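Local coordinates for protein ABC-type phosphate transport system, periplasmic component (Lactobacillus brevis, PDB 4ECF) that probably serves as the solute-binding component of the PstSACB ABC transporter, binding phosphate for import across the cytoplasmic membrane, at residues K94-T98 / N99-K103; P85-N88 / K89-V93. One frame throughout, in Å; residues are numbered along the deposited sequence.

How the interactions relate
Two local contacts, each held by polar side chains that bond to nearby backbone, illustrate how a chain can be steered from one strand to the next and then into a helix. Along the chain interaction 2 comes first: it turns the polypeptide at the end of strand 73-87. Interaction 1 follows without a break, where strand 95-96 hands over to helix 98-105. Their centres are about 12 Å apart. Both reach the same mixed sheet, since strands 73-87 and 95-96 each pair with strand 183-187, the first antiparallel and the second parallel. Together they shape one strand-loop-strand-helix passage within the periplasmic binding protein fold expected of a phosphate receptor.

Interaction 1: K94-T98 / N99-K103; sequences KNLST and NQLIK
Ser97 leaves strand 95-96 with an extended backbone, and the chain winds at once into helix 98-105, where Leu101 N donates to Ser97 O (2.9 Å) and Ile102 N to Thr98 O. The junction is a capping box, a reciprocal exchange of bonds between the N-cap residue and the residue three positions on. Ser97 is the N-cap. Its chi1 of 64° sets OG between its own backbone N and carbonyl carbon, which carries the hydroxyl over the first turn to accept from Gln100 N at 3.1 Å. In return, Gln100 sends its amide back: CG lies beside the backbone N, the chain beyond runs extended, and OE1 reaches Ser97 N at 2.8 Å. That bond is nearly straight (170° at the hydrogen), with the donor tilted slightly from the plane of the amide. Ser97 OG also makes a weak, long bond to the same OE1. The amides of Ser97, just before the helix, and of Gln100, in its first turn, thus each have a side-chain acceptor, while Asn188 OD1, just beyond strand 183-187, takes Thr98 N.

Leucines fasten the helix to the strand. Leu96 and Leu101 cross at about a right angle and meet methyl to methyl, CD1 on CD1 at 4.0 Å; both also pack on Leu187. Within the helix itself, Thr98 and Ile102 lie side by side, pointing the same way. Thr98 CG2 lies 3.7 Å from Ile102 CD1.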
loop_
_atom_site.group_PDB
_atom_site.type_symbol
_atom_site.label_atom_id
_atom_site.label_comp_id
_atom_site.label_asym_id
_atom_site.label_seq_id
_atom_site.Cartn_x
_atom_site.Cartn_y
_atom_site.Cartn_z
ATOM N N LYS A 94 -16.110 -14.984 -1.980
ATOM C CA LYS A 94 -15.870 -13.844 -1.118
ATOM C C LYS A 94 -14.801 -14.097 -0.057
ATOM O O LYS A 94 -14.450 -13.186 0.700
ATOM C CB LYS A 94 -17.190 -13.422 -0.444
ATOM C CG LYS A 94 -18.192 -12.855 -1.444
ATOM C CD LYS A 94 -19.320 -12.088 -0.793
ATOM C CE LYS A 94 -20.365 -11.731 -1.847
ATOM N NZ LYS A 94 -20.870 -10.341 -1.674
ATOM N N ASN A 95 -14.266 -15.317 -0.030
ATOM C CA ASN A 95 -13.305 -15.746 0.966
ATOM C C ASN A 95 -12.393 -16.783 0.345
ATOM O O ASN A 95 -12.831 -17.536 -0.524
ATOM C CB ASN A 95 -13.976 -16.392 2.179
ATOM C CG ASN A 95 -12.973 -16.863 3.227
ATOM O OD1 ASN A 95 -12.366 -16.046 3.944
ATOM N ND2 ASN A 95 -12.734 -18.211 3.260
ATOM N N LEU A 96 -11.131 -16.765 0.775
ATOM C CA LEU A 96 -10.165 -17.862 0.508
ATOM C C LEU A 96 -9.391 -18.180 1.769
ATOM O O LEU A 96 -9.184 -17.295 2.607
ATOM C CB LEU A 96 -9.161 -17.458 -0.587
ATOM C CG LEU A 96 -9.715 -17.248 -1.991
ATOM C CD1 LEU A 96 -8.619 -16.608 -2.863
ATOM C CD2 LEU A 96 -10.261 -18.485 -2.671
ATOM N N SER A 97 -8.975 -19.441 1.936
ATOM C CA SER A 97 -7.987 -19.731 2.978
ATOM C C SER A 97 -6.608 -19.263 2.486
ATOM O O SER A 97 -6.426 -19.038 1.275
ATOM C CB SER A 97 -7.871 -21.214 3.275
ATOM O OG SER A 97 -7.393 -21.928 2.140
ATOM N N THR A 98 -5.633 -19.173 3.392
ATOM C CA THR A 98 -4.254 -18.883 2.984
ATOM C C THR A 98 -3.762 -19.913 1.932
ATOM O O THR A 98 -3.165 -19.526 0.923
ATOM C CB THR A 98 -3.321 -18.842 4.190
ATOM O OG1 THR A 98 -3.619 -17.689 4.978
ATOM C CG2 THR A 98 -1.830 -18.808 3.779
ATOM N N ASN A 99 -4.011 -21.190 2.173
ATOM C CA ASN A 99 -3.521 -22.218 1.260
ATOM C C ASN A 99 -4.136 -22.052 -0.128
ATOM O O ASN A 99 -3.432 -22.199 -1.136
ATOM C CB ASN A 99 -3.801 -23.621 1.819
ATOM C CG ASN A 99 -3.198 -24.723 0.969
ATOM O OD1 ASN A 99 -3.925 -25.522 0.374
ATOM N ND2 ASN A 99 -1.864 -24.772 0.915
ATOM N N GLN A 100 -5.443 -21.754 -0.199
ATOM C CA GLN A 100 -6.079 -21.491 -1.487
ATOM C C GLN A 100 -5.487 -20.269 -2.177
ATOM O O GLN A 100 -5.254 -20.312 -3.370
ATOM C CB GLN A 100 -7.599 -21.314 -1.369
ATOM C CG GLN A 100 -8.352 -22.566 -0.935
ATOM C CD GLN A 100 -9.785 -22.297 -0.565
ATOM O OE1 GLN A 100 -10.107 -21.286 0.091
ATOM N NE2 GLN A 100 -10.671 -23.273 -0.888
ATOM N N LEU A 101 -5.267 -19.182 -1.417
ATOM C CA LEU A 101 -4.692 -17.973 -1.986
ATOM C C LEU A 101 -3.304 -18.243 -2.589
ATOM O O LEU A 101 -2.982 -17.786 -3.711
ATOM C CB LEU A 101 -4.637 -16.887 -0.917
ATOM C CG LEU A 101 -4.120 -15.533 -1.416
ATOM C CD1 LEU A 101 -5.113 -14.789 -2.323
ATOM C CD2 LEU A 101 -3.777 -14.641 -0.234
ATOM N N ILE A 102 -2.490 -19.014 -1.877
ATOM C CA ILE A 102 -1.134 -19.326 -2.330
ATOM C C ILE A 102 -1.222 -20.160 -3.599
ATOM O O ILE A 102 -0.558 -19.892 -4.582
ATOM C CB ILE A 102 -0.341 -20.055 -1.265
ATOM C CG1 ILE A 102 0.056 -19.094 -0.149
ATOM C CG2 ILE A 102 0.928 -20.683 -1.849
ATOM C CD1 ILE A 102 0.533 -19.746 1.136
ATOM N N LYS A 103 -2.091 -21.155 -3.575
ATOM C CA LYS A 103 -2.248 -22.051 -4.721
ATOM C C LYS A 103 -2.736 -21.275 -5.922
ATOM O O LYS A 103 -2.389 -21.624 -7.045
ATOM C CB LYS A 103 -3.161 -23.236 -4.408
ATOM C CG LYS A 103 -2.497 -24.278 -3.503
ATOM C CD LYS A 103 -3.461 -25.431 -3.264
ATOM C CE LYS A 103 -2.792 -26.618 -2.626
ATOM N NZ LYS A 103 -3.792 -27.721 -2.578
#

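Interaction 2: P85-N88 / K89-V93; sequences PIVN and KKVGV. With EDO (1,2-ethanediol), chain K.
Asn88 and Val91 bracket a type I beta turn that carries the chain away from strand 73-87, Val91 N donating to Asn88 O at 3.2 Å. The same asparagine closes an Asx turn inside it: OD1 accepts from Lys90 N at 3.1 Å, with the donor above the carboxamide plane, 41° out of it. The side-chain conformation accounts for the second bond. With chi1 at 178°, CG stands opposite the backbone N and beside the carbonyl carbon, and the amide group leans over the turn. Its ND2 is tied to Val163 O, so both ends of the amide are anchored to backbone. A molecule of 1,2-ethanediol, probably from the crystallisation liquor, also bridges the group: its O1 donates to Asn88 OD1, and Asn88 ND2 donates to its O2 at 3.1 Å. Replacing Asn88 by an alanine would probably leave Lys90 N without its side-chain acceptor and Val163 O without its donor, weakening the hold on the turn.

The two lysines differ in course. Lys89 takes its ammonium to Lys180 O, whereas the aliphatic part of Lys90 runs by the diol, CD lying 3.8 Å from O1.

On the inner side the contact is apolar. Val87 and Val91 cross at a slant, each with CG2 between its backbone N and carbonyl carbon, and these methyls meet at 3.7 Å. Trp112 touches both valines, and Val93 as well. The other methyl of Val91, CG1, rests 3.4 Å from Asn88 O and 4.0 Å from Asn88 CB.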
loop_
_atom_site.group_PDB
_atom_site.type_symbol
_atom_site.label_atom_id
_atom_site.label_comp_id
_atom_site.label_asym_id
_atom_site.label_seq_id
_atom_site.Cartn_x
_atom_site.Cartn_y
_atom_site.Cartn_z
ATOM N N PRO A 85 -6.625 -8.718 -1.032
ATOM C CA PRO A 85 -6.967 -9.260 -2.361
ATOM C C PRO A 85 -8.295 -8.689 -2.817
ATOM O O PRO A 85 -9.185 -8.370 -2.002
ATOM C CB PRO A 85 -7.106 -10.761 -2.129
ATOM C CG PRO A 85 -6.740 -11.036 -0.726
ATOM C CD PRO A 85 -6.733 -9.744 0.021
ATOM N N ILE A 86 -8.400 -8.480 -4.136
ATOM C CA ILE A 86 -9.625 -8.071 -4.764
ATOM C C ILE A 86 -9.894 -8.947 -5.960
ATOM O O ILE A 86 -8.980 -9.406 -6.618
ATOM C CB ILE A 86 -9.601 -6.579 -5.227
ATOM C CG1 ILE A 86 -8.377 -6.246 -6.098
ATOM C CG2 ILE A 86 -9.640 -5.622 -4.004
ATOM C CD1 ILE A 86 -8.554 -4.977 -6.931
ATOM N N VAL A 87 -11.169 -9.214 -6.206
ATOM C CA VAL A 87 -11.572 -10.027 -7.331
ATOM C C VAL A 87 -12.664 -9.362 -8.139
ATOM O O VAL A 87 -13.377 -8.495 -7.667
ATOM C CB VAL A 87 -12.047 -11.426 -6.895
ATOM C CG1 VAL A 87 -10.938 -12.194 -6.177
ATOM C CG2 VAL A 87 -13.306 -11.340 -6.041
ATOM N N ASN A 88 -12.779 -9.799 -9.390
ATOM C CA ASN A 88 -13.889 -9.405 -10.226
ATOM C C ASN A 88 -15.168 -9.895 -9.549
ATOM O O ASN A 88 -15.191 -10.969 -8.955
ATOM C CB ASN A 88 -13.707 -10.019 -11.610
ATOM C CG ASN A 88 -14.856 -9.695 -12.550
ATOM O OD1 ASN A 88 -15.847 -10.419 -12.596
ATOM N ND2 ASN A 88 -14.721 -8.623 -13.308
ATOM N N LYS A 89 -16.210 -9.084 -9.572
ATOM C CA LYS A 89 -17.414 -9.382 -8.780
ATOM C C LYS A 89 -18.180 -10.647 -9.186
ATOM O O LYS A 89 -19.033 -11.124 -8.436
ATOM C CB LYS A 89 -18.343 -8.156 -8.804
ATOM C CG LYS A 89 -17.793 -6.979 -8.033
ATOM C CD LYS A 89 -18.785 -5.825 -7.891
ATOM C CE LYS A 89 -19.280 -5.317 -9.241
ATOM N NZ LYS A 89 -20.260 -4.196 -9.084
ATOM N N LYS A 90 -17.872 -11.211 -10.355
ATOM C CA LYS A 90 -18.536 -12.411 -10.823
ATOM C C LYS A 90 -17.757 -13.720 -10.589
ATOM O O LYS A 90 -18.192 -14.776 -11.069
ATOM C CB LYS A 90 -18.938 -12.242 -12.299
ATOM C CG LYS A 90 -19.881 -11.074 -12.524
ATOM C CD LYS A 90 -20.499 -11.110 -13.918
ATOM C CE LYS A 90 -20.971 -9.733 -14.379
ATOM N NZ LYS A 90 -22.017 -9.125 -13.505
ATOM N N VAL A 91 -16.658 -13.716 -9.819
ATOM C CA VAL A 91 -15.880 -14.974 -9.683
ATOM C C VAL A 91 -16.574 -16.007 -8.780
ATOM O O VAL A 91 -16.200 -17.184 -8.797
ATOM C CB VAL A 91 -14.408 -14.782 -9.255
ATOM C CG1 VAL A 91 -13.698 -13.760 -10.154
ATOM C CG2 VAL A 91 -14.256 -14.424 -7.780
ATOM N N GLY A 92 -17.557 -15.560 -7.992
ATOM C CA GLY A 92 -18.373 -16.476 -7.183
ATOM C C GLY A 92 -17.826 -16.839 -5.806
ATOM O O GLY A 92 -18.284 -17.823 -5.229
ATOM N N VAL A 93 -16.829 -16.094 -5.314
ATOM C CA VAL A 93 -16.312 -16.282 -3.963
ATOM C C VAL A 93 -16.025 -14.950 -3.301
ATOM O O VAL A 93 -15.719 -13.930 -3.960
ATOM C CB VAL A 93 -15.039 -17.155 -3.886
ATOM C CG1 VAL A 93 -15.233 -18.475 -4.646
ATOM C CG2 VAL A 93 -13.865 -16.393 -4.434
HETATM C C1 EDO K . -17.092 -9.233 -16.458
HETATM O O1 EDO K . -17.125 -10.155 -15.359
HETATM C C2 EDO K . -17.721 -7.905 -16.061
HETATM O O2 EDO K . -17.101 -7.424 -14.866
#